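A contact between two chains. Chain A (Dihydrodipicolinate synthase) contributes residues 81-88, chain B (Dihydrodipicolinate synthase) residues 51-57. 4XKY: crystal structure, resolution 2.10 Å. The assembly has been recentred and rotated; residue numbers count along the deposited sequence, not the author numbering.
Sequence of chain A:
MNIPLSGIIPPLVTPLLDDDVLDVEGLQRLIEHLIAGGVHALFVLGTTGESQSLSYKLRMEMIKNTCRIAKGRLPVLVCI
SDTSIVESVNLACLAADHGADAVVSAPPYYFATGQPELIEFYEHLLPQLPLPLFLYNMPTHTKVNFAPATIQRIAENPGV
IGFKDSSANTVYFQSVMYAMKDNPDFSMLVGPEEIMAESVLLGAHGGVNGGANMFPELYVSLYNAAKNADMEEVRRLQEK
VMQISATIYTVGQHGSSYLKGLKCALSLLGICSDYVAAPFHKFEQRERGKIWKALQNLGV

Chain A (81-88) SDTSIVES
Chain B (51-57) SQSLSYK

Two copies of dihydrodipicolinate synthase meet here where each chain runs from a loop into the start of a helix. In chain A, the helix begins at Ile85(A); in chain B, at Tyr56(B). The stretches run in broadly the same direction, so the pairings advance together along both chains. The CA atoms of Ser84(A) and Ser53(B) are the nearest across the contact, 4.6 Å apart, and the stretches bury 369 Å² in total.

Asp82(A) is extended (phi/psi -163/154). Its t rotamer (chi1 -162°, chi2 -77°) places OD1 2.9 Å from Ser84(A) N, which donates to it at 169°, so the carboxylate braces the turn through Thr83(A) (-70/-26).

Thr83(A) points its CA-to-CB bond toward chain B. Its p rotamer (chi1 58°) carries OG1 to 2.7 Å from Gln52(B) O, to which it donates a hydrogen bond. Gln52(B) has near-helical phi/psi (-66/-28), its CB sideways and its side chain folded m, m (chi3 62°). Ser53(B) (-82/-8, p) and Leu54(B) (-98/153; m, t) follow, with Leu54(B) N donating to Ser51(B) O at 3.1 Å.

Ser84(A) (-100/122) is the N-cap of its helix. With chi1 at 161° (t), its OG accepts from Glu87(A) N at 3.1 Å and 168°, supplying an acceptor to a first-turn amide that has no preceding helical carbonyl. Its CB is 3.5 Å from Leu54(B) O. Ser53(B) and Leu54(B) turn their CBs away, leaving backbone to face this serine. Water 1 joins Ser84(A) OG and Ser53(B) O, 2.8 Å from each, and donates to the carbonyl. Water 2 accepts from Ile85(A) N at 2.8 Å and lies 3.0 Å from Ser53(B) O, a carbonyl it can donate to, though it has more acceptors in reach than protons.

Glu87(A), the residue most covered by the contact, curls through m, m (chi1 -62°, chi2 -56°, chi3 -19°) to bring OE2 to the start of the opposing helix. Tyr56(B) N donates to OE2 at 2.9 Å and 163°, so a carboxylate from one chain serves a free amide at the helix start of the other. Water 3 donates to Glu87(A) OE2 at 2.7 Å and accepts from Lys57(B) N at 3.0 Å.

Ser55(B) (-66/165, chi1 67°, p) is itself an N-cap, its OG engaged just past the stretch. Its CB packs 3.2 Å from Glu87(A) OE2 and 3.9 Å from Val86(A) CG1, Val86(A) being t (164°). Tyr56(B) adopts m (chi1 -57°, chi2 -71°): CB points sideways, while CD2 comes within 3.2 Å of Glu87(A) OE2, which approaches the ring obliquely.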

# COMPACT_ATOMS: atom_id res chain seq x y z
N SER A 81 -14.32 -18.54 5.48
CA SER A 81 -14.15 -17.33 4.65
C SER A 81 -14.11 -17.70 3.17
O SER A 81 -13.53 -18.71 2.79
CB SER A 81 -12.87 -16.53 4.98
OG SER A 81 -12.68 -16.36 6.38
N ASP A 82 -14.78 -16.90 2.36
CA ASP A 82 -14.88 -17.14 0.94
C ASP A 82 -15.32 -15.83 0.34
O ASP A 82 -15.96 -15.04 1.02
CB ASP A 82 -15.93 -18.22 0.62
CG ASP A 82 -15.75 -18.80 -0.78
OD1 ASP A 82 -16.13 -18.15 -1.79
OD2 ASP A 82 -15.20 -19.91 -0.87
N THR A 83 -14.99 -15.60 -0.92
CA THR A 83 -15.43 -14.36 -1.55
C THR A 83 -16.95 -14.41 -1.74
O THR A 83 -17.59 -13.36 -1.80
CB THR A 83 -14.74 -14.13 -2.90
OG1 THR A 83 -15.01 -15.23 -3.76
CG2 THR A 83 -13.23 -14.03 -2.70
N SER A 84 -17.51 -15.62 -1.85
CA SER A 84 -18.98 -15.79 -1.96
C SER A 84 -19.62 -16.16 -0.63
O SER A 84 -19.30 -17.19 -0.05
CB SER A 84 -19.34 -16.84 -3.02
OG SER A 84 -20.66 -17.31 -2.83
N ILE A 85 -20.57 -15.35 -0.18
CA ILE A 85 -21.27 -15.62 1.07
C ILE A 85 -22.10 -16.88 0.95
O ILE A 85 -22.16 -17.64 1.90
CB ILE A 85 -22.11 -14.42 1.54
CG1 ILE A 85 -21.14 -13.31 1.97
CG2 ILE A 85 -23.03 -14.81 2.70
CD1 ILE A 85 -21.81 -11.96 2.18
N VAL A 86 -22.70 -17.13 -0.21
CA VAL A 86 -23.42 -18.37 -0.40
C VAL A 86 -22.48 -19.56 -0.13
O VAL A 86 -22.83 -20.46 0.60
CB VAL A 86 -24.07 -18.47 -1.80
CG1 VAL A 86 -24.48 -19.91 -2.09
CG2 VAL A 86 -25.27 -17.54 -1.89
N GLU A 87 -21.27 -19.54 -0.70
CA GLU A 87 -20.31 -20.63 -0.50
C GLU A 87 -19.85 -20.74 0.96
O GLU A 87 -19.71 -21.83 1.51
CB GLU A 87 -19.09 -20.46 -1.42
CG GLU A 87 -19.39 -20.48 -2.91
CD GLU A 87 -20.12 -21.72 -3.37
OE1 GLU A 87 -20.09 -22.73 -2.64
OE2 GLU A 87 -20.75 -21.68 -4.46
N SER A 88 -19.63 -19.59 1.58
CA SER A 88 -19.26 -19.56 2.98
C SER A 88 -20.33 -20.22 3.90
O SER A 88 -20.00 -21.07 4.75
CB SER A 88 -18.94 -18.12 3.39
OG SER A 88 -18.62 -18.05 4.76
N SER B 51 -18.01 -11.30 -10.30
CA SER B 51 -17.72 -12.73 -10.34
C SER B 51 -17.39 -13.25 -8.95
O SER B 51 -17.95 -14.23 -8.52
CB SER B 51 -16.59 -13.11 -11.29
OG SER B 51 -16.65 -14.52 -11.49
N GLN B 52 -16.51 -12.55 -8.25
CA GLN B 52 -16.01 -13.11 -7.01
C GLN B 52 -17.10 -13.24 -5.96
O GLN B 52 -17.06 -14.15 -5.13
CB GLN B 52 -14.79 -12.33 -6.50
CG GLN B 52 -13.55 -12.42 -7.41
CD GLN B 52 -13.25 -13.83 -7.97
OE1 GLN B 52 -14.05 -14.42 -8.71
NE2 GLN B 52 -12.06 -14.36 -7.66
N SER B 53 -18.10 -12.38 -6.03
CA SER B 53 -19.14 -12.40 -5.03
C SER B 53 -20.22 -13.49 -5.30
O SER B 53 -21.01 -13.79 -4.42
CB SER B 53 -19.69 -10.99 -4.78
OG SER B 53 -20.62 -10.57 -5.74
N LEU B 54 -20.19 -14.14 -6.45
CA LEU B 54 -21.26 -15.06 -6.80
C LEU B 54 -20.86 -16.50 -6.49
O LEU B 54 -19.70 -16.80 -6.53
CB LEU B 54 -21.54 -14.92 -8.29
CG LEU B 54 -22.06 -13.57 -8.81
CD1 LEU B 54 -22.49 -13.75 -10.24
CD2 LEU B 54 -23.25 -13.03 -8.03
N SER B 55 -21.83 -17.37 -6.23
CA SER B 55 -21.57 -18.80 -6.03
C SER B 55 -21.05 -19.45 -7.31
O SER B 55 -21.21 -18.88 -8.41
CB SER B 55 -22.85 -19.51 -5.60
OG SER B 55 -23.82 -19.53 -6.64
N TYR B 56 -20.49 -20.66 -7.20
CA TYR B 56 -20.01 -21.38 -8.39
C TYR B 56 -21.18 -21.63 -9.31
O TYR B 56 -21.09 -21.38 -10.49
CB TYR B 56 -19.32 -22.71 -8.07
CG TYR B 56 -18.15 -22.57 -7.14
CD1 TYR B 56 -16.96 -21.97 -7.55
CD2 TYR B 56 -18.24 -23.00 -5.84
CE1 TYR B 56 -15.90 -21.83 -6.66
CE2 TYR B 56 -17.19 -22.87 -4.95
CZ TYR B 56 -16.03 -22.29 -5.36
OH TYR B 56 -15.01 -22.20 -4.43
N LYS B 57 -22.31 -22.03 -8.74
CA LYS B 57 -23.52 -22.31 -9.51
C LYS B 57 -23.98 -21.14 -10.38
O LYS B 57 -24.32 -21.29 -11.56
CB LYS B 57 -24.66 -22.75 -8.59
CG LYS B 57 -25.98 -22.99 -9.33
CD LYS B 57 -27.07 -23.66 -8.49
CE LYS B 57 -27.69 -22.75 -7.43
NZ LYS B 57 -28.13 -21.40 -7.90
O HOH W 1 -22.82 -15.62 -3.32
O HOH W 2 -20.97 -12.92 -1.58
O HOH W 3 -22.64 -22.86 -5.92